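Local coordinates for protein 2',5'-phosphodiesterase 12 (Homo sapiens, PDB 4Z0V) that belongs to the endonuclease/exonuclease/phosphatase family, pairing a DNase I-like domain with an N-terminal domain of the E-set clan and carrying a bound magnesium ion, at residues Leu401-Ile407 against Val434-Lys440. Numbering follows the deposited sequence. Where two conformers were deposited one is given.
Sequences LEVEQVI and VCDLKWK
At the edge of one sheet of the DNase I-like beta sandwich, outermost strand 401-406, broken by a classic beta bulge, runs antiparallel to strand 433-439; the axes of 401-403 and 434-439 come within 4.5 Å at 141°. Leu401, Glu402, Lys438 and Asp436 bury the most surface. Leu401 lies opposite Trp439 and Val403 opposite Leu437 in non-hydrogen-bonded pairs. Their apolar side chains share the face turned to the second sheet, where Leu401 and Leu437 reach Ile323; Leu401, chi1 m and chi2 t, sets CD2 4.3 Å from Trp439 CE3. Glu402 and Lys438 form a hydrogen-bonded pair (Glu402 N to Lys438 O 3.0 Å, Lys438 N to Glu402 O 2.7 Å) on the other face, where long charged chains can extend toward solvent. At the bulge, Glu404 adopts near-helical phi/psi (-84/-49), so that Glu404 N (2.8 Å) and Gln405 N (3.3 Å) both donate to Asp436 O, while Asp436 N returns a bond to Gln405 O (2.8 Å); the register shifts by one, and Val406 pairs with Cys435. Buried Asp436, chi1 m, has its carboxylate satisfied by a salt bridge to Arg127 on strand 125-132 and by Gln405, NE2 to OD2 2.8 Å. Ile407 N donates to Val434 O (3.0 Å), and a water bridges Ile407 O (2.7 Å) to Val434 N (3.0 Å).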
loop_
_atom_site.group_PDB
_atom_site.type_symbol
_atom_site.label_atom_id
_atom_site.label_comp_id
_atom_site.label_asym_id
_atom_site.label_seq_id
_atom_site.Cartn_x
_atom_site.Cartn_y
_atom_site.Cartn_z
ATOM N N LEU A 401 -12.948 12.639 11.504
ATOM C CA LEU A 401 -13.046 12.352 10.081
ATOM C C LEU A 401 -14.376 11.804 9.704
ATOM O O LEU A 401 -15.015 11.110 10.511
ATOM C CB LEU A 401 -11.959 11.328 9.700
ATOM C CG LEU A 401 -10.502 11.786 9.879
ATOM C CD1 LEU A 401 -9.606 10.577 9.975
ATOM C CD2 LEU A 401 -10.053 12.703 8.717
ATOM N N GLU A 402 -14.778 12.075 8.462
ATOM C CA GLU A 402 -16.011 11.547 7.879
ATOM C C GLU A 402 -15.737 11.079 6.459
ATOM O O GLU A 402 -14.760 11.518 5.852
ATOM C CB GLU A 402 -17.148 12.593 7.922
ATOM C CG GLU A 402 -16.898 13.839 7.097
ATOM C CD GLU A 402 -17.925 14.944 7.260
ATOM O OE1 GLU A 402 -17.953 15.847 6.392
ATOM O OE2 GLU A 402 -18.670 14.932 8.266
ATOM N N VAL A 403 -16.589 10.200 5.924
ATOM C CA VAL A 403 -16.409 9.701 4.576
ATOM C C VAL A 403 -17.097 10.644 3.599
ATOM O O VAL A 403 -18.314 10.856 3.674
ATOM C CB VAL A 403 -16.888 8.233 4.418
ATOM C CG1 VAL A 403 -16.520 7.691 3.025
ATOM C CG2 VAL A 403 -16.258 7.343 5.494
ATOM N N GLU A 404 -16.317 11.166 2.648
ATOM C CA GLU A 404 -16.815 12.021 1.580
ATOM C C GLU A 404 -17.338 11.127 0.458
ATOM O O GLU A 404 -18.442 11.347 -0.013
ATOM C CB GLU A 404 -15.718 12.978 1.098
ATOM C CG GLU A 404 -16.081 13.785 -0.140
ATOM C CD GLU A 404 -16.926 15.034 0.049
ATOM O OE1 GLU A 404 -17.491 15.240 1.146
ATOM O OE2 GLU A 404 -17.022 15.813 -0.923
ATOM N N GLN A 405 -16.548 10.119 0.016
ATOM C CA GLN A 405 -16.987 9.153 -0.997
ATOM C C GLN A 405 -16.160 7.886 -0.882
ATOM O O GLN A 405 -15.031 7.921 -0.367
ATOM C CB GLN A 405 -16.938 9.709 -2.442
ATOM C CG GLN A 405 -15.551 10.021 -2.965
ATOM C CD GLN A 405 -15.403 9.860 -4.475
ATOM O OE1 GLN A 405 -16.307 9.389 -5.206
ATOM N NE2 GLN A 405 -14.229 10.217 -4.973
ATOM N N VAL A 406 -16.739 6.782 -1.355
ATOM C CA VAL A 406 -16.104 5.460 -1.440
ATOM C C VAL A 406 -15.915 5.219 -2.912
ATOM O O VAL A 406 -16.893 5.306 -3.672
ATOM C CB VAL A 406 -16.931 4.332 -0.758
ATOM C CG1 VAL A 406 -16.284 2.959 -0.972
ATOM C CG2 VAL A 406 -17.100 4.609 0.730
ATOM N N ILE A 407 -14.670 4.920 -3.334
ATOM C CA ILE A 407 -14.385 4.587 -4.729
ATOM C C ILE A 407 -14.852 3.129 -4.878
ATOM O O ILE A 407 -14.347 2.245 -4.164
ATOM C CB ILE A 407 -12.893 4.803 -5.083
ATOM C CG1 ILE A 407 -12.491 6.305 -5.122
ATOM C CG2 ILE A 407 -12.574 4.148 -6.443
ATOM C CD1 ILE A 407 -12.523 7.154 -3.818
ATOM N N VAL A 434 -10.160 2.405 -1.613
ATOM C CA VAL A 434 -9.875 3.833 -1.848
ATOM C C VAL A 434 -11.073 4.630 -1.380
ATOM O O VAL A 434 -12.204 4.320 -1.775
ATOM C CB VAL A 434 -9.577 4.136 -3.345
ATOM C CG1 VAL A 434 -9.054 5.575 -3.533
ATOM C CG2 VAL A 434 -8.613 3.123 -3.955
ATOM N N CYS A 435 -10.852 5.659 -0.559
ATOM C CA CYS A 435 -11.970 6.503 -0.108
ATOM C C CYS A 435 -11.491 7.917 0.106
ATOM O O CYS A 435 -10.317 8.136 0.435
ATOM C CB CYS A 435 -12.580 5.946 1.166
ATOM S SG CYS A 435 -11.433 5.943 2.549
ATOM N N ASP A 436 -12.390 8.881 -0.058
ATOM C CA ASP A 436 -12.058 10.271 0.210
ATOM C C ASP A 436 -12.612 10.591 1.574
ATOM O O ASP A 436 -13.795 10.337 1.810
ATOM C CB ASP A 436 -12.648 11.188 -0.859
ATOM C CG ASP A 436 -12.026 11.006 -2.216
ATOM O OD1 ASP A 436 -11.004 10.293 -2.307
ATOM O OD2 ASP A 436 -12.525 11.618 -3.177
ATOM N N LEU A 437 -11.744 11.027 2.491
ATOM C CA LEU A 437 -12.129 11.386 3.857
ATOM C C LEU A 437 -12.179 12.888 3.989
ATOM O O LEU A 437 -11.453 13.573 3.288
ATOM C CB LEU A 437 -11.112 10.817 4.845
ATOM C CG LEU A 437 -10.877 9.305 4.774
ATOM C CD1 LEU A 437 -9.778 8.901 5.773
ATOM C CD2 LEU A 437 -12.192 8.542 5.011
ATOM N N LYS A 438 -13.044 13.414 4.842
ATOM C CA LYS A 438 -13.103 14.858 5.050
ATOM C C LYS A 438 -12.840 15.162 6.515
ATOM O O LYS A 438 -13.315 14.430 7.391
ATOM C CB LYS A 438 -14.480 15.418 4.595
ATOM C CG LYS A 438 -14.569 16.945 4.564
ATOM C CD LYS A 438 -15.741 17.385 3.684
ATOM C CE LYS A 438 -15.795 18.875 3.427
ATOM N NZ LYS A 438 -16.526 19.598 4.501
ATOM N N TRP A 439 -12.015 16.193 6.779
ATOM C CA TRP A 439 -11.769 16.674 8.136
ATOM C C TRP A 439 -13.078 17.271 8.673
ATOM O O TRP A 439 -13.740 18.025 7.943
ATOM C CB TRP A 439 -10.667 17.766 8.132
ATOM C CG TRP A 439 -9.286 17.324 7.733
ATOM C CD1 TRP A 439 -8.683 17.528 6.526
ATOM C CD2 TRP A 439 -8.274 16.796 8.600
ATOM N NE1 TRP A 439 -7.365 17.137 6.580
ATOM C CE2 TRP A 439 -7.081 16.705 7.848
ATOM C CE3 TRP A 439 -8.257 16.396 9.947
ATOM C CZ2 TRP A 439 -5.892 16.211 8.390
ATOM C CZ3 TRP A 439 -7.080 15.903 10.479
ATOM C CH2 TRP A 439 -5.919 15.808 9.707
ATOM N N LYS A 440 -13.463 16.914 9.912
ATOM C CA LYS A 440 -14.674 17.438 10.558
ATOM C C LYS A 440 -14.389 18.801 11.181
ATOM O O LYS A 440 -14.957 19.806 10.762
ATOM C CB LYS A 440 -15.183 16.467 11.628
ATOM C CG LYS A 440 -15.969 15.284 11.082
ATOM C CD LYS A 440 -16.496 14.431 12.221
ATOM C CE LYS A 440 -17.521 13.430 11.767
ATOM N NZ LYS A 440 -18.103 12.688 12.914
HETATM O O HOH W 1 -12.898 1.209 -2.103
#